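Local atomic coordinates of alkyl hydroperoxide reductase AhpD (Legionella pneumophila, PDB entry 5DIK), a protein that probably reduces peroxides as an alkylhydroperoxidase of the carboxymuconolactone decarboxylase family, and so may take part in the antioxidative response of the bacterium. Residues Ser10-Ser14 / Glu114-Phe119. Residues are numbered along the deposited sequence; the frame is centred on the assembly and turned at random.
Sequences SDKFS and EAFEEF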
ATOM      1  N   SER A  10     -13.567  -3.480 -25.871  1.00 48.75           N
ATOM      2  CA  SER A  10     -14.640  -4.063 -25.002  1.00 48.03           C
ATOM      3  C   SER A  10     -14.267  -5.392 -24.324  1.00 43.07           C
ATOM      4  O   SER A  10     -15.082  -5.947 -23.601  1.00 42.41           O
ATOM      5  CB  SER A  10     -15.948  -4.222 -25.813  1.00 50.54           C
ATOM      6  OG  SER A  10     -15.802  -5.131 -26.892  1.00 52.16           O
ATOM      7  N   ASP A  11     -13.050  -5.899 -24.543  1.00 38.96           N
ATOM      8  CA  ASP A  11     -12.606  -7.139 -23.895  1.00 37.39           C
ATOM      9  C   ASP A  11     -11.355  -6.939 -22.995  1.00 31.37           C
ATOM     10  O   ASP A  11     -10.532  -7.844 -22.854  1.00 30.09           O
ATOM     11  CB  ASP A  11     -12.275  -8.175 -24.976  1.00 40.26           C
ATOM     12  CG  ASP A  11     -10.982  -7.837 -25.695  1.00 43.43           C
ATOM     13  OD1 ASP A  11     -10.728  -6.621 -25.881  1.00 47.40           O
ATOM     14  OD2 ASP A  11     -10.192  -8.747 -26.020  1.00 51.58           O
ATOM     15  N   LYS A  12     -11.217  -5.758 -22.419  1.00 30.25           N
ATOM     16  CA  LYS A  12     -10.059  -5.417 -21.584  1.00 30.19           C
ATOM     17  C   LYS A  12      -9.756  -6.462 -20.509  1.00 26.61           C
ATOM     18  O   LYS A  12      -8.631  -6.948 -20.406  1.00 23.35           O
ATOM     19  CB  LYS A  12     -10.309  -4.086 -20.905  1.00 31.63           C
ATOM     20  CG  LYS A  12      -9.176  -3.625 -20.015  1.00 34.82           C
ATOM     21  CD  LYS A  12      -9.554  -2.312 -19.345  1.00 38.03           C
ATOM     22  CE  LYS A  12      -8.460  -1.853 -18.409  1.00 38.82           C
ATOM     23  NZ  LYS A  12      -8.863  -0.555 -17.804  1.00 42.68           N
ATOM     24  N   PHE A  13     -10.766  -6.820 -19.722  1.00 25.30           N
ATOM     25  CA  PHE A  13     -10.557  -7.736 -18.588  1.00 25.97           C
ATOM     26  C   PHE A  13     -10.522  -9.202 -18.983  1.00 28.97           C
ATOM     27  O   PHE A  13      -9.901 -10.022 -18.291  1.00 25.69           O
ATOM     28  CB  PHE A  13     -11.585  -7.473 -17.489  1.00 25.54           C
ATOM     29  CG  PHE A  13     -11.369  -6.161 -16.814  1.00 26.08           C
ATOM     30  CD1 PHE A  13     -10.424  -6.043 -15.788  1.00 27.18           C
ATOM     31  CD2 PHE A  13     -12.057  -5.033 -17.213  1.00 25.78           C
ATOM     32  CE1 PHE A  13     -10.189  -4.821 -15.178  1.00 25.87           C
ATOM     33  CE2 PHE A  13     -11.824  -3.808 -16.609  1.00 26.57           C
ATOM     34  CZ  PHE A  13     -10.892  -3.706 -15.579  1.00 27.75           C
ATOM     35  N   SER A  14     -11.173  -9.557 -20.092  1.00 26.27           N
ATOM     36  CA  SER A  14     -11.002 -10.900 -20.619  1.00 27.22           C
ATOM     37  C   SER A  14      -9.538 -11.110 -20.998  1.00 25.91           C
ATOM     38  O   SER A  14      -8.960 -12.137 -20.685  1.00 29.01           O
ATOM     39  CB  SER A  14     -11.913 -11.142 -21.852  1.00 29.31           C
ATOM     40  OG  SER A  14     -11.637 -12.416 -22.403  1.00 32.27           O
ATOM     41  N   GLU A 114     -16.747  -1.641 -14.913  1.00 21.58           N
ATOM     42  CA  GLU A 114     -16.423  -2.011 -16.296  1.00 24.52           C
ATOM     43  C   GLU A 114     -16.230  -3.518 -16.449  1.00 24.67           C
ATOM     44  O   GLU A 114     -16.803  -4.123 -17.358  1.00 20.18           O
ATOM     45  CB  GLU A 114     -15.187  -1.254 -16.806  1.00 28.36           C
ATOM     46  CG  GLU A 114     -14.789  -1.587 -18.240  1.00 33.09           C
ATOM     47  CD  GLU A 114     -13.475  -0.943 -18.661  1.00 39.31           C
ATOM     48  OE1 GLU A 114     -13.111   0.115 -18.123  1.00 46.25           O
ATOM     49  OE2 GLU A 114     -12.799  -1.493 -19.551  1.00 48.52           O
ATOM     50  N   ALA A 115     -15.472  -4.132 -15.537  1.00 21.80           N
ATOM     51  CA  ALA A 115     -15.250  -5.575 -15.546  1.00 21.79           C
ATOM     52  C   ALA A 115     -16.526  -6.384 -15.358  1.00 21.30           C
ATOM     53  O   ALA A 115     -16.775  -7.340 -16.098  1.00 20.48           O
ATOM     54  CB  ALA A 115     -14.218  -5.985 -14.484  1.00 21.22           C
ATOM     55  N   PHE A 116     -17.327  -6.002 -14.375  1.00 21.36           N
ATOM     56  CA  PHE A 116     -18.593  -6.650 -14.128  1.00 21.82           C
ATOM     57  C   PHE A 116     -19.512  -6.591 -15.352  1.00 22.54           C
ATOM     58  O   PHE A 116     -20.140  -7.586 -15.699  1.00 23.08           O
ATOM     59  CB  PHE A 116     -19.278  -6.006 -12.918  1.00 22.62           C
ATOM     60  CG  PHE A 116     -20.518  -6.706 -12.475  1.00 22.50           C
ATOM     61  CD1 PHE A 116     -20.448  -7.865 -11.715  1.00 21.99           C
ATOM     62  CD2 PHE A 116     -21.768  -6.189 -12.801  1.00 23.15           C
ATOM     63  CE1 PHE A 116     -21.599  -8.499 -11.283  1.00 23.54           C
ATOM     64  CE2 PHE A 116     -22.931  -6.841 -12.400  1.00 23.60           C
ATOM     65  CZ  PHE A 116     -22.847  -7.986 -11.634  1.00 23.39           C
ATOM     66  N   GLU A 117     -19.566  -5.436 -15.999  1.00 22.23           N
ATOM     67  CA  GLU A 117     -20.399  -5.276 -17.194  1.00 24.70           C
ATOM     68  C   GLU A 117     -19.864  -6.128 -18.336  1.00 25.31           C
ATOM     69  O   GLU A 117     -20.651  -6.756 -19.059  1.00 26.46           O
ATOM     70  CB  GLU A 117     -20.500  -3.804 -17.614  1.00 25.58           C
ATOM     71  CG  GLU A 117     -21.376  -2.966 -16.688  1.00 28.54           C
ATOM     72  CD  GLU A 117     -21.709  -1.570 -17.223  1.00 31.93           C
ATOM     73  OE1 GLU A 117     -22.568  -0.909 -16.610  1.00 32.64           O
ATOM     74  OE2 GLU A 117     -21.106  -1.115 -18.227  1.00 38.74           O
ATOM     75  N   GLU A 118     -18.536  -6.151 -18.510  1.00 23.67           N
ATOM     76  CA  GLU A 118     -17.884  -6.994 -19.522  1.00 24.06           C
ATOM     77  C   GLU A 118     -18.198  -8.475 -19.352  1.00 26.46           C
ATOM     78  O   GLU A 118     -18.555  -9.151 -20.325  1.00 22.79           O
ATOM     79  CB  GLU A 118     -16.368  -6.779 -19.532  1.00 24.38           C
ATOM     80  CG  GLU A 118     -15.644  -7.697 -20.504  1.00 25.75           C
ATOM     81  CD  GLU A 118     -14.149  -7.503 -20.560  1.00 26.01           C
ATOM     82  OE1 GLU A 118     -13.618  -6.423 -20.135  1.00 27.60           O
ATOM     83  OE2 GLU A 118     -13.485  -8.443 -21.049  1.00 25.84           O
ATOM     84  N   PHE A 119     -18.119  -9.001 -18.131  1.00 22.49           N
ATOM     85  CA  PHE A 119     -18.390 -10.421 -17.937  1.00 24.00           C
ATOM     86  C   PHE A 119     -19.874 -10.753 -17.831  1.00 22.72           C
ATOM     87  O   PHE A 119     -20.236 -11.920 -17.846  1.00 24.26           O
ATOM     88  CB  PHE A 119     -17.657 -10.955 -16.697  1.00 23.98           C
ATOM     89  CG  PHE A 119     -16.172 -11.013 -16.879  1.00 26.19           C
ATOM     90  CD1 PHE A 119     -15.616 -11.876 -17.806  1.00 28.05           C
ATOM     91  CD2 PHE A 119     -15.343 -10.192 -16.140  1.00 25.39           C
ATOM     92  CE1 PHE A 119     -14.248 -11.931 -17.992  1.00 29.77           C
ATOM     93  CE2 PHE A 119     -13.971 -10.242 -16.304  1.00 28.68           C
ATOM     94  CZ  PHE A 119     -13.417 -11.114 -17.226  1.00 28.80           C
TER
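Glu118 reaches across from helix 102-120 and grips the first turn of helix 12-30 with both carboxylate oxygens. Its OE1 accepts the backbone N-H of Phe13 (OE1 to N 2.9 Å, nearly straight). Its OE2 takes that of Ser14 (OE2 to N 2.7 Å). Both donors arrive on the syn sides, the second well out of the carboxylate plane. A trans chi1 of 176° and an extended chain carry the carboxylate to the helix start, where its probable negative charge would be favoured by the N-H groups and the helix dipole. A side chain from another helix thus caps this N-terminus through tertiary structure.

Phe13 is the apolar knob, set among Glu114, Ala115, Glu118 and Phe119. The CB of Ala115 lies over one ring face, 3.7 Å from the centroid in a CH-pi contact, the small methyl letting the ring come close. Glu118 OE1 lies at the ring's edge, while CE2 of Phe119 packs against Phe13 CB at 3.8 Å. The side chains of Lys12 and Glu114 cross at about a right angle, NZ and OE1 4.3 Å apart, beyond a salt bridge.

The contact joins the chain's first and last helices; Ala115 and Phe119 also touch helix 70-82, and Glu114 packs on Gln23 of the second subunit.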